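Local coordinates for alcohol dehydrogenase superfamily protein (Novosphingobium aromaticivorans, PDB 3GAZ) that probably acts as an NADP-dependent oxidoreductase of the medium-chain dehydrogenase/reductase superfamily, pairing a GroES-like domain with a Rossmann-type nucleotide-binding domain, at residues V154-G159 with V166-A171; R177-A182 with Q215-V220; R304-S307 with S313-D316. All blocks are in the same frame, centred on the assembly; numbering follows the deposited sequence.

How the contacts relate
Along the chain the three contacts follow in series, each closing before the next opens, and none crosses another. Contact 1 closes the short turn between strand 153-157 and helix 162-173 in the Rossmann-type domain. After a short loop the chain enters strand 177-182, where contact 2 closes a longer excursion through two helices and strand 196-199 before returning at 215-220. These two contacts touch: Val154 O accepts a bond from Phe179 N (2.8 Å), and strand 153-157 lies between the strands that contact 2 spans. Contact 3, its centre about 26 Å from that of contact 1, closes a turn near the C terminus, between helix 311-319 and strand 306-307, which belongs to a separate mixed sheet.

Contact 1: residues V154-G159 with V166-A171; sequences VLIQGG and VAIQIA
Ile156 meets Ala167 and Ile168 where the first strand and first helix of a Rossmann-type beta-alpha-beta unit pack together. The segment axes of strand 154-157 and helix 166-171 run nearly antiparallel, at 167° and 8.9 Å, as expected where the helix carries the chain back along the sheet. Ile156 sends its longer branch to the helix: CD1 lies 3.7 Å from Ala167 CB, while CG1 lies 3.9 Å from Ile168 CG1. That branch stands anti to the carbonyl carbon (chi1 -59°), which leaves CG2 anti to the backbone N. One helical turn beyond Ala167, Ala171 CB faces Val154 CG1 at a looser 4.3 Å. The two alanines keep this helix face low; the side chains that meet are all apolar, and no hydrogen bond crosses between the segments. Gly159 is probably the first glycine of the GxGxxG nucleotide-binding motif. Ile168, its side chain extended (chi2 176°), reaches this turn with CD1, which lies 3.7 Å from Gly159 CA and 3.6 Å from Gly159 O. Further out, Ala180 of strand 177-182 touches both isoleucines, and Ala138 and Leu142 of helix 132-145 pack on Ala167. Beside Ile156, Gln157 OE1 is hydrogen-bonded to Thr181 OG1.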
loop_
_atom_site.group_PDB
_atom_site.type_symbol
_atom_site.label_atom_id
_atom_site.label_comp_id
_atom_site.label_asym_id
_atom_site.label_seq_id
_atom_site.Cartn_x
_atom_site.Cartn_y
_atom_site.Cartn_z
ATOM N N VAL A 154 30.106 -0.719 21.800
ATOM C CA VAL A 154 29.076 -0.211 20.904
ATOM C C VAL A 154 28.887 1.288 21.063
ATOM O O VAL A 154 28.774 1.792 22.174
ATOM C CB VAL A 154 27.710 -0.907 21.168
ATOM C CG1 VAL A 154 26.623 -0.286 20.299
ATOM C CG2 VAL A 154 27.824 -2.399 20.891
ATOM N N LEU A 155 28.856 1.992 19.937
ATOM C CA LEU A 155 28.658 3.434 19.937
ATOM C C LEU A 155 27.320 3.748 19.278
ATOM O O LEU A 155 27.107 3.422 18.107
ATOM C CB LEU A 155 29.774 4.128 19.152
ATOM C CG LEU A 155 29.572 5.632 18.939
ATOM C CD1 LEU A 155 29.624 6.348 20.284
ATOM C CD2 LEU A 155 30.633 6.170 17.992
ATOM N N ILE A 156 26.415 4.359 20.035
ATOM C CA ILE A 156 25.113 4.734 19.503
ATOM C C ILE A 156 25.132 6.229 19.221
ATOM O O ILE A 156 25.324 7.029 20.136
ATOM C CB ILE A 156 23.968 4.451 20.506
ATOM C CG1 ILE A 156 23.935 2.968 20.874
ATOM C CG2 ILE A 156 22.633 4.892 19.900
ATOM C CD1 ILE A 156 23.669 2.047 19.702
ATOM N N GLN A 157 24.947 6.601 17.957
ATOM C CA GLN A 157 24.927 8.006 17.550
ATOM C C GLN A 157 23.505 8.541 17.704
ATOM O O GLN A 157 22.599 8.114 16.988
ATOM C CB GLN A 157 25.372 8.137 16.089
ATOM C CG GLN A 157 26.755 7.561 15.814
ATOM C CD GLN A 157 27.878 8.527 16.149
ATOM O OE1 GLN A 157 27.851 9.201 17.179
ATOM N NE2 GLN A 157 28.881 8.593 15.277
ATOM N N GLY A 158 23.317 9.475 18.633
ATOM C CA GLY A 158 21.999 10.037 18.877
ATOM C C GLY A 158 21.276 9.232 19.944
ATOM O O GLY A 158 20.120 8.839 19.769
ATOM N N GLY A 159 21.965 9.005 21.060
ATOM C CA GLY A 159 21.425 8.217 22.156
ATOM C C GLY A 159 20.151 8.702 22.826
ATOM O O GLY A 159 19.472 7.920 23.477
ATOM N N VAL A 166 16.565 3.284 22.621
ATOM C CA VAL A 166 16.222 1.874 22.723
ATOM C C VAL A 166 17.413 1.019 22.284
ATOM O O VAL A 166 17.615 -0.081 22.800
ATOM C CB VAL A 166 14.957 1.523 21.892
ATOM C CG1 VAL A 166 13.731 2.157 22.538
ATOM C CG2 VAL A 166 15.107 2.008 20.460
ATOM N N ALA A 167 18.204 1.534 21.346
ATOM C CA ALA A 167 19.386 0.817 20.877
ATOM C C ALA A 167 20.370 0.685 22.045
ATOM O O ALA A 167 21.002 -0.352 22.223
ATOM C CB ALA A 167 20.034 1.572 19.722
ATOM N N ILE A 168 20.491 1.746 22.839
ATOM C CA ILE A 168 21.382 1.733 24.001
ATOM C C ILE A 168 20.990 0.620 24.968
ATOM O O ILE A 168 21.833 -0.151 25.424
ATOM C CB ILE A 168 21.312 3.063 24.790
ATOM C CG1 ILE A 168 22.026 4.176 24.021
ATOM C CG2 ILE A 168 21.912 2.871 26.186
ATOM C CD1 ILE A 168 21.921 5.532 24.684
ATOM N N GLN A 169 19.699 0.546 25.277
ATOM C CA GLN A 169 19.198 -0.441 26.221
ATOM C C GLN A 169 19.286 -1.875 25.716
ATOM O O GLN A 169 19.521 -2.793 26.501
ATOM C CB GLN A 169 17.763 -0.083 26.623
ATOM C CG GLN A 169 17.677 1.291 27.291
ATOM C CD GLN A 169 16.261 1.699 27.650
ATOM O OE1 GLN A 169 15.658 1.148 28.565
ATOM N NE2 GLN A 169 15.720 2.668 26.915
ATOM N N ILE A 170 19.096 -2.072 24.414
ATOM C CA ILE A 170 19.191 -3.414 23.843
ATOM C C ILE A 170 20.647 -3.868 23.944
ATOM O O ILE A 170 20.932 -4.967 24.422
ATOM C CB ILE A 170 18.756 -3.440 22.350
ATOM C CG1 ILE A 170 17.238 -3.270 22.246
ATOM C CG2 ILE A 170 19.183 -4.757 21.693
ATOM C CD1 ILE A 170 16.724 -3.203 20.822
ATOM N N ALA A 171 21.559 -3.007 23.504
ATOM C CA ALA A 171 22.987 -3.311 23.533
ATOM C C ALA A 171 23.466 -3.644 24.947
ATOM O O ALA A 171 24.190 -4.612 25.146
ATOM C CB ALA A 171 23.782 -2.131 22.975
#

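Contact 2: residues R177-A182 with Q215-V220; sequences RVFATA and QGFDLV
Phe179 and Phe217 have the closest CA atoms of segments 177-182 and 215-220, yet these stand 9.1 Å apart, the two strands being separated in the parallel sheet by strand 153-157, and no hydrogen bond links the segments directly. The contact is therefore made by two rings reaching toward each other over the strand between. They form an offset edge-to-face pair: Phe217 presents its edge to one face of Phe179, with centroids 5.3 Å apart and planes at 60°. The atom that leads is Phe217 CE1. It sits 3.6 Å from Phe179 CD2 and 3.7 Å from Phe179 CG, and lies also 3.9 Å from Phe179 CB, so it bears on the root of the ring and one flank. Phe217 CD1 follows at 4.0 Å from Phe179 CD2. Both rings have CG anti to the carbonyl carbon (chi1 -59° in Phe179, -54° in Phe217), the torsion that directs each toward its partner. Leu155, from strand 153-157, touches both phenylalanines, while Thr196 and Ile198 of the next strand and the ring of His211 also pack on Phe179. Just after Phe217 the backbone changes direction at Asp218; there Asp218 OD1 is salt-bridged to Lys237, and its backbone N is bonded to Thr153 OG1. With strand 153-157 central and strands 177-182 and 217-222 flanking it, the aromatic pair reaches across the first strand, from the second to the fourth, and so spans the switch between the two halves of the sheet, in the 3-2-1-4-5-6 order of the Rossmann fold.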
loop_
_atom_site.group_PDB
_atom_site.type_symbol
_atom_site.label_atom_id
_atom_site.label_comp_id
_atom_site.label_asym_id
_atom_site.label_seq_id
_atom_site.Cartn_x
_atom_site.Cartn_y
_atom_site.Cartn_z
ATOM N N ARG A 177 29.540 -3.045 25.917
ATOM C CA ARG A 177 29.985 -1.858 26.633
ATOM C C ARG A 177 29.497 -0.732 25.739
ATOM O O ARG A 177 30.045 -0.500 24.661
ATOM C CB ARG A 177 31.508 -1.835 26.761
ATOM C CG ARG A 177 32.043 -2.877 27.730
ATOM C CD ARG A 177 33.423 -2.488 28.242
ATOM N NE ARG A 177 33.489 -1.068 28.591
ATOM C CZ ARG A 177 32.637 -0.447 29.407
ATOM N NH1 ARG A 177 31.640 -1.115 29.974
ATOM N NH2 ARG A 177 32.781 0.849 29.652
ATOM N N VAL A 178 28.458 -0.041 26.194
ATOM C CA VAL A 178 27.830 1.012 25.412
ATOM C C VAL A 178 28.247 2.454 25.671
ATOM O O VAL A 178 28.387 2.888 26.815
ATOM C CB VAL A 178 26.292 0.911 25.551
ATOM C CG1 VAL A 178 25.604 1.915 24.632
ATOM C CG2 VAL A 178 25.842 -0.511 25.227
ATOM N N PHE A 179 28.415 3.184 24.571
ATOM C CA PHE A 179 28.785 4.596 24.564
ATOM C C PHE A 179 27.779 5.274 23.636
ATOM O O PHE A 179 27.328 4.667 22.661
ATOM C CB PHE A 179 30.191 4.770 23.984
ATOM C CG PHE A 179 31.252 4.026 24.737
ATOM C CD1 PHE A 179 32.037 4.679 25.684
ATOM C CD2 PHE A 179 31.452 2.665 24.524
ATOM C CE1 PHE A 179 33.006 3.991 26.409
ATOM C CE2 PHE A 179 32.423 1.962 25.249
ATOM C CZ PHE A 179 33.199 2.631 26.193
ATOM N N ALA A 180 27.426 6.523 23.919
ATOM C CA ALA A 180 26.469 7.212 23.062
ATOM C C ALA A 180 26.701 8.714 22.978
ATOM O O ALA A 180 26.959 9.366 23.988
ATOM C CB ALA A 180 25.042 6.931 23.547
ATOM N N THR A 181 26.619 9.252 21.762
ATOM C CA THR A 181 26.787 10.681 21.560
ATOM C C THR A 181 25.400 11.299 21.658
ATOM O O THR A 181 24.416 10.714 21.198
ATOM C CB THR A 181 27.386 11.012 20.172
ATOM O OG1 THR A 181 26.533 10.502 19.139
ATOM C CG2 THR A 181 28.776 10.409 20.034
ATOM N N ALA A 182 25.321 12.473 22.272
ATOM C CA ALA A 182 24.044 13.149 22.430
ATOM C C ALA A 182 24.262 14.627 22.700
ATOM O O ALA A 182 25.369 15.056 23.017
ATOM C CB ALA A 182 23.265 12.524 23.568
ATOM N N GLN A 215 41.402 2.792 19.316
ATOM C CA GLN A 215 41.119 1.694 18.395
ATOM C C GLN A 215 39.810 1.883 17.628
ATOM O O GLN A 215 39.695 1.497 16.461
ATOM C CB GLN A 215 41.032 0.366 19.155
ATOM C CG GLN A 215 42.324 -0.104 19.804
ATOM C CD GLN A 215 43.455 -0.253 18.810
ATOM O OE1 GLN A 215 44.306 0.627 18.686
ATOM N NE2 GLN A 215 43.462 -1.363 18.084
ATOM N N GLY A 216 38.825 2.478 18.290
ATOM C CA GLY A 216 37.528 2.655 17.666
ATOM C C GLY A 216 36.582 1.670 18.325
ATOM O O GLY A 216 36.981 0.949 19.241
ATOM N N PHE A 217 35.340 1.620 17.855
ATOM C CA PHE A 217 34.327 0.734 18.427
ATOM C C PHE A 217 34.003 -0.464 17.524
ATOM O O PHE A 217 33.998 -0.339 16.302
ATOM C CB PHE A 217 33.041 1.533 18.676
ATOM C CG PHE A 217 33.241 2.770 19.510
ATOM C CD1 PHE A 217 33.050 2.739 20.890
ATOM C CD2 PHE A 217 33.636 3.966 18.918
ATOM C CE1 PHE A 217 33.249 3.884 21.665
ATOM C CE2 PHE A 217 33.838 5.113 19.683
ATOM C CZ PHE A 217 33.645 5.072 21.058
ATOM N N ASP A 218 33.719 -1.618 18.131
ATOM C CA ASP A 218 33.380 -2.817 17.360
ATOM C C ASP A 218 32.123 -2.594 16.518
ATOM O O ASP A 218 32.033 -3.048 15.374
ATOM C CB ASP A 218 33.115 -4.012 18.279
ATOM C CG ASP A 218 34.325 -4.416 19.097
ATOM O OD1 ASP A 218 35.429 -4.529 18.522
ATOM O OD2 ASP A 218 34.164 -4.635 20.316
ATOM N N LEU A 219 31.153 -1.891 17.098
ATOM C CA LEU A 219 29.886 -1.633 16.419
ATOM C C LEU A 219 29.417 -0.187 16.574
ATOM O O LEU A 219 29.409 0.349 17.678
ATOM C CB LEU A 219 28.820 -2.583 16.982
ATOM C CG LEU A 219 27.383 -2.518 16.459
ATOM C CD1 LEU A 219 27.352 -2.748 14.947
ATOM C CD2 LEU A 219 26.558 -3.585 17.179
ATOM N N VAL A 220 29.041 0.444 15.464
ATOM C CA VAL A 220 28.540 1.818 15.501
ATOM C C VAL A 220 27.143 1.884 14.885
ATOM O O VAL A 220 26.943 1.468 13.743
ATOM C CB VAL A 220 29.444 2.791 14.714
ATOM C CG1 VAL A 220 28.858 4.206 14.783
ATOM C CG2 VAL A 220 30.867 2.783 15.287
#

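Contact 3: residues R304-S307 with S313-D316; sequences RTFS and SAYD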
loop_
_atom_site.group_PDB
_atom_site.type_symbol
_atom_site.label_atom_id
_atom_site.label_comp_id
_atom_site.label_asym_id
_atom_site.label_seq_id
_atom_site.Cartn_x
_atom_site.Cartn_y
_atom_site.Cartn_z
ATOM N N ARG A 304 3.964 15.094 27.972
ATOM C CA ARG A 304 2.813 15.735 27.346
ATOM C C ARG A 304 1.797 14.741 26.787
ATOM O O ARG A 304 2.168 13.685 26.274
ATOM C CB ARG A 304 3.280 16.673 26.232
ATOM C CG ARG A 304 3.844 17.993 26.742
ATOM C CD ARG A 304 4.426 18.819 25.615
ATOM N NE ARG A 304 5.675 18.255 25.111
ATOM C CZ ARG A 304 6.407 18.801 24.144
ATOM N NH1 ARG A 304 6.011 19.928 23.568
ATOM N NH2 ARG A 304 7.545 18.231 23.765
ATOM N N THR A 305 0.514 15.085 26.895
ATOM C CA THR A 305 -0.554 14.230 26.384
ATOM C C THR A 305 -1.331 14.941 25.280
ATOM O O THR A 305 -1.391 16.177 25.242
ATOM C CB THR A 305 -1.529 13.804 27.507
ATOM O OG1 THR A 305 -2.018 14.964 28.194
ATOM C CG2 THR A 305 -0.823 12.888 28.503
ATOM N N PHE A 306 -1.914 14.149 24.379
ATOM C CA PHE A 306 -2.676 14.663 23.247
ATOM C C PHE A 306 -3.829 13.713 22.931
ATOM O O PHE A 306 -3.628 12.508 22.781
ATOM C CB PHE A 306 -1.769 14.777 22.013
ATOM C CG PHE A 306 -0.546 15.619 22.233
ATOM C CD1 PHE A 306 -0.551 16.978 21.931
ATOM C CD2 PHE A 306 0.603 15.059 22.780
ATOM C CE1 PHE A 306 0.573 17.771 22.172
ATOM C CE2 PHE A 306 1.731 15.840 23.028
ATOM C CZ PHE A 306 1.714 17.204 22.721
ATOM N N SER A 307 -5.038 14.255 22.833
ATOM C CA SER A 307 -6.204 13.436 22.516
ATOM C C SER A 307 -6.238 13.258 21.005
ATOM O O SER A 307 -5.472 13.890 20.286
ATOM C CB SER A 307 -7.483 14.141 22.956
ATOM O OG SER A 307 -7.658 15.324 22.197
ATOM N N SER A 313 -1.141 19.220 17.063
ATOM C CA SER A 313 -0.281 19.747 18.121
ATOM C C SER A 313 0.744 18.697 18.534
ATOM O O SER A 313 1.879 19.025 18.873
ATOM C CB SER A 313 -1.113 20.150 19.344
ATOM O OG SER A 313 -1.989 21.221 19.039
ATOM N N ALA A 314 0.341 17.430 18.509
ATOM C CA ALA A 314 1.254 16.354 18.881
ATOM C C ALA A 314 2.473 16.348 17.961
ATOM O O ALA A 314 3.609 16.224 18.426
ATOM C CB ALA A 314 0.540 15.015 18.821
ATOM N N TYR A 315 2.248 16.488 16.654
ATOM C CA TYR A 315 3.367 16.491 15.722
ATOM C C TYR A 315 4.185 17.776 15.768
ATOM O O TYR A 315 5.365 17.765 15.428
ATOM C CB TYR A 315 2.889 16.195 14.299
ATOM C CG TYR A 315 2.607 14.718 14.114
ATOM C CD1 TYR A 315 3.651 13.791 14.060
ATOM C CD2 TYR A 315 1.303 14.238 14.100
ATOM C CE1 TYR A 315 3.395 12.417 14.006
ATOM C CE2 TYR A 315 1.035 12.870 14.046
ATOM C CZ TYR A 315 2.080 11.967 14.002
ATOM O OH TYR A 315 1.809 10.619 13.974
ATOM N N ASP A 316 3.570 18.883 16.180
ATOM C CA ASP A 316 4.330 20.124 16.296
ATOM C C ASP A 316 5.390 19.853 17.350
ATOM O O ASP A 316 6.499 20.385 17.290
ATOM C CB ASP A 316 3.457 21.285 16.777
ATOM C CG ASP A 316 2.558 21.830 15.691
ATOM O OD1 ASP A 316 2.982 21.845 14.516
ATOM O OD2 ASP A 316 1.434 22.259 16.023
#
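With CG anti to its carbonyl carbon (chi1 -56°) and the ring plane almost perpendicular to that of CA, CB and CG (chi2 -93°), Phe306 lays one face of its ring against Ala314. The contact belongs to a beta-alpha-beta unit in which helix 311-319 connects the short, weakly bonded strand about 306-307 to its parallel neighbour, strand 332-334. Ala314 CA stands over the ring, 3.7 Å from the centroid and 15° off the normal, in a CH-pi contact. The methyl of the same residue meets the root of the ring, Ala314 CB being 3.6 Å from Phe306 CG. At the ring's flank Phe306 CD1 comes 3.6 Å from Ala314 N, so the helix backbone itself takes part in the packing. With an alanine in place of Phe306 the ring is gone, and the CA and methyl of Ala314 would probably lose their aromatic cover, opening a gap between strand and helix. Ala317, one turn along the helix, and Ile331 also touch Phe306, whose backbone is hydrogen-bonded to Thr334. On the far side of the helix, the hydroxyl of Tyr315 is bonded to Asp48 and His105. Toward the exposed margin of the contact, Ser313 CB lies 4.1 Å from Phe306 CE1.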